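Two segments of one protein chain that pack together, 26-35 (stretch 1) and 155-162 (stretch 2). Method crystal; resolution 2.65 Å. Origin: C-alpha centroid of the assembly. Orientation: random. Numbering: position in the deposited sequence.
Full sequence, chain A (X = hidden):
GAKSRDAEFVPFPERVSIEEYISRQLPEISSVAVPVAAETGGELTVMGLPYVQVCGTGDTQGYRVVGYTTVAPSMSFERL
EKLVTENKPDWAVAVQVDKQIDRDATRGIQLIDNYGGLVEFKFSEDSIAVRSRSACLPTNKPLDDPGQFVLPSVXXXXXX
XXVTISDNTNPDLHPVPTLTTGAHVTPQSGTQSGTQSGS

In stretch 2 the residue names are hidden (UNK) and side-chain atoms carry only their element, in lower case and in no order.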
# COMPACT_ATOMS: atom_id res chain seq x y z
N LEU A 26 2.42 -8.57 -3.10
CA LEU A 26 1.48 -7.46 -3.19
C LEU A 26 0.14 -7.73 -2.49
O LEU A 26 -0.37 -6.87 -1.77
CB LEU A 26 1.26 -7.06 -4.66
CG LEU A 26 0.66 -5.68 -4.95
CD1 LEU A 26 1.44 -4.58 -4.24
CD2 LEU A 26 0.63 -5.43 -6.44
N PRO A 27 -0.43 -8.94 -2.67
CA PRO A 27 -1.67 -9.24 -1.96
C PRO A 27 -1.53 -9.30 -0.43
O PRO A 27 -2.45 -8.91 0.30
CB PRO A 27 -2.07 -10.61 -2.52
CG PRO A 27 -1.35 -10.73 -3.82
CD PRO A 27 -0.05 -10.03 -3.59
N GLU A 28 -0.38 -9.76 0.05
CA GLU A 28 -0.08 -9.74 1.49
C GLU A 28 0.00 -8.30 2.01
O GLU A 28 -0.62 -7.96 3.02
CB GLU A 28 1.26 -10.44 1.77
CG GLU A 28 1.25 -11.94 1.51
CD GLU A 28 0.42 -12.71 2.52
OE1 GLU A 28 0.16 -12.17 3.61
OE2 GLU A 28 0.04 -13.85 2.21
N ILE A 29 0.79 -7.48 1.31
CA ILE A 29 0.93 -6.06 1.62
C ILE A 29 -0.41 -5.35 1.69
O ILE A 29 -0.67 -4.59 2.63
CB ILE A 29 1.83 -5.38 0.56
CG1 ILE A 29 3.29 -5.58 0.94
CG2 ILE A 29 1.51 -3.89 0.42
CD1 ILE A 29 4.28 -5.04 -0.06
N SER A 30 -1.26 -5.59 0.70
CA SER A 30 -2.57 -4.94 0.62
C SER A 30 -3.47 -5.30 1.82
O SER A 30 -4.33 -4.51 2.22
CB SER A 30 -3.26 -5.32 -0.70
OG SER A 30 -2.40 -5.08 -1.81
N SER A 31 -3.26 -6.47 2.41
CA SER A 31 -4.08 -6.94 3.53
C SER A 31 -4.02 -6.03 4.78
O SER A 31 -4.98 -5.99 5.55
CB SER A 31 -3.67 -8.36 3.93
OG SER A 31 -2.54 -8.35 4.79
N VAL A 32 -2.92 -5.31 4.97
CA VAL A 32 -2.73 -4.51 6.19
C VAL A 32 -3.65 -3.29 6.29
O VAL A 32 -3.77 -2.69 7.36
CB VAL A 32 -1.27 -4.03 6.37
CG1 VAL A 32 -0.31 -5.21 6.31
CG2 VAL A 32 -0.91 -2.97 5.34
N ALA A 33 -4.29 -2.92 5.18
CA ALA A 33 -5.30 -1.86 5.20
C ALA A 33 -6.57 -2.32 5.90
O ALA A 33 -7.26 -1.52 6.53
CB ALA A 33 -5.62 -1.42 3.78
N VAL A 34 -6.87 -3.61 5.80
CA VAL A 34 -8.15 -4.16 6.26
C VAL A 34 -8.46 -3.82 7.73
O VAL A 34 -9.54 -3.31 8.02
CB VAL A 34 -8.24 -5.68 6.03
CG1 VAL A 34 -9.50 -6.25 6.68
CG2 VAL A 34 -8.23 -5.99 4.54
N PRO A 35 -7.52 -4.09 8.65
CA PRO A 35 -7.78 -3.72 10.04
C PRO A 35 -8.17 -2.25 10.24
O PRO A 35 -8.98 -1.94 11.13
CB PRO A 35 -6.45 -4.01 10.74
CG PRO A 35 -5.81 -5.06 9.91
CD PRO A 35 -6.22 -4.77 8.50
N UNK A 155 -9.86 -7.86 -6.71
CA UNK A 155 -10.29 -9.15 -6.17
C UNK A 155 -9.09 -9.88 -5.57
O UNK A 155 -9.13 -10.34 -4.43
o UNK A 155 -13.56 -9.44 -6.33
c UNK A 155 -10.92 -10.04 -7.26
o UNK A 155 -13.68 -7.77 -7.76
c UNK A 155 -13.15 -8.83 -7.34
c UNK A 155 -11.98 -9.39 -8.13
N UNK A 156 -8.02 -9.96 -6.36
CA UNK A 156 -6.82 -10.71 -6.00
C UNK A 156 -5.98 -10.00 -4.94
O UNK A 156 -5.37 -10.65 -4.09
o UNK A 156 -6.66 -12.15 -10.63
c UNK A 156 -6.02 -11.68 -9.67
c UNK A 156 -5.95 -10.95 -7.24
c UNK A 156 -6.61 -11.85 -8.28
o UNK A 156 -4.93 -11.09 -9.80
N UNK A 157 -5.95 -8.67 -4.99
CA UNK A 157 -5.18 -7.87 -4.04
C UNK A 157 -5.76 -7.92 -2.62
O UNK A 157 -5.02 -7.82 -1.64
c UNK A 157 -5.08 -6.43 -4.51
N UNK A 158 -7.08 -8.09 -2.52
CA UNK A 158 -7.77 -8.11 -1.23
C UNK A 158 -8.66 -9.36 -1.14
O UNK A 158 -9.89 -9.25 -1.20
c UNK A 158 -6.69 -3.76 -0.00
c UNK A 158 -7.42 -4.95 0.04
c UNK A 158 -7.51 -4.96 -2.34
c UNK A 158 -7.84 -5.56 -1.13
c UNK A 158 -6.79 -3.79 -2.39
c UNK A 158 -8.63 -6.84 -1.09
c UNK A 158 -6.37 -3.18 -1.22
N UNK A 159 -8.04 -10.54 -0.97
CA UNK A 159 -8.71 -11.85 -1.07
C UNK A 159 -10.02 -11.98 -0.29
O UNK A 159 -11.01 -12.46 -0.84
c UNK A 159 -7.67 -12.82 -0.50
c UNK A 159 -6.36 -12.17 -0.75
c UNK A 159 -6.61 -10.69 -0.64
N UNK A 160 -10.04 -11.54 0.96
CA UNK A 160 -11.22 -11.69 1.81
C UNK A 160 -12.34 -10.69 1.56
O UNK A 160 -13.39 -10.74 2.21
N UNK A 161 -12.13 -9.80 0.60
CA UNK A 161 -13.04 -8.67 0.37
C UNK A 161 -13.67 -8.77 -0.99
O UNK A 161 -13.17 -9.48 -1.86
c UNK A 161 -10.76 -4.56 2.35
c UNK A 161 -11.30 -7.38 1.67
se UNK A 161 -11.96 -6.01 2.90
c UNK A 161 -12.20 -7.40 0.44
N UNK A 162 -14.78 -8.05 -1.17
CA UNK A 162 -15.43 -7.95 -2.49
C UNK A 162 -15.80 -6.50 -2.81
O UNK A 162 -16.00 -5.68 -1.91
n UNK A 162 -17.97 -8.06 -0.58
c UNK A 162 -19.18 -7.60 -0.29
n UNK A 162 -19.89 -7.57 -1.41
c UNK A 162 -19.11 -8.02 -2.45
c UNK A 162 -17.89 -8.32 -1.93
c UNK A 162 -16.65 -8.87 -2.58

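Position 155 carries three side-chain carbons in an unbranched run, the third bearing two oxygens, and none of these atoms reaches stretch 1. That is a carboxylate on a two-carbon spacer, so the residue is Glu 155. It lies on the last part of a helix that begins earlier in the chain and is exposed, so this contact places no demand on it.

Position 156 repeats the pattern: three carbons, two oxygens on the last. These side-chain atoms make no close contact with stretch 1, and what touches is the backbone: the O of position 156 lies 3.7 Å from CB of Pro 27. The residue is Glu 156, and its carboxylate takes no part in the contact.

Position 157 has a single side-chain carbon and nothing beyond it. Here the backbones come together most closely, with 4.3 Å between CA of Pro 27 and CA of position 157. The lone CB of position 157 sits 4.0 Å from OG of Ser 30, while O of position 157 comes within 3.2 Å of CB of Ser 30. One carbon makes it Ala 157. The same carbonyl oxygen, O of Ala 157, is 3.4 Å from O of Pro 27, but both are acceptors and no hydrogen bond joins them.

Position 158 shows one carbon followed by a closed ring of six carbons, with no oxygen on it. CB of Ser 30 lies over one face, 4.0 Å from the centroid of the position 158 ring and 20° off the normal, a CH-pi contact. The residue is Phe 158, the first after the helix to leave helical phi/psi. Its CA-to-CB bond points sideways, yet with chi1 at m the ring end comes nearer to stretch 1. CE2 of Phe 158 also approaches O of Ser 30 at 3.3 Å.

At position 159 three carbons close a ring onto the backbone N and make no contact with stretch 1, which identifies an exposed Pro 159.

Position 160 has no side-chain atoms and is Gly 160. An ideal CB would point toward stretch 1 and find room, so crowding by that stretch does not account for the glycine.

Position 161 has an unbranched chain of two carbons, selenium and a terminal carbon, and that terminal carbon of position 161 meets CG2 of Val 34 at 3.6 Å. This is Met 161, present as selenomethionine. N of Met 161 donates to O of Phe 158 at 2.9 Å, within a type I turn.

Position 162 has one carbon and a five-membered ring of three carbons and two nitrogens, out of reach of stretch 1, so it is His 162. Its ND1 is hydrogen-bonded elsewhere in the structure.

The contact works by shape, without a hydrogen bond between the stretches. Ser 30 spends its hydroxyl within its own stretch, OG of Ser 30 donating to O of Leu 26 at 2.7 Å, and offers its CB to the aromatic face. Summed over both sides, 327 Å² is buried, mostly by Pro 27, Ser 30 and Val 34 on one stretch and Ala 157, Phe 158 and Met 161 on the other.

Stretch 2 (155-162) EEAFPGMH
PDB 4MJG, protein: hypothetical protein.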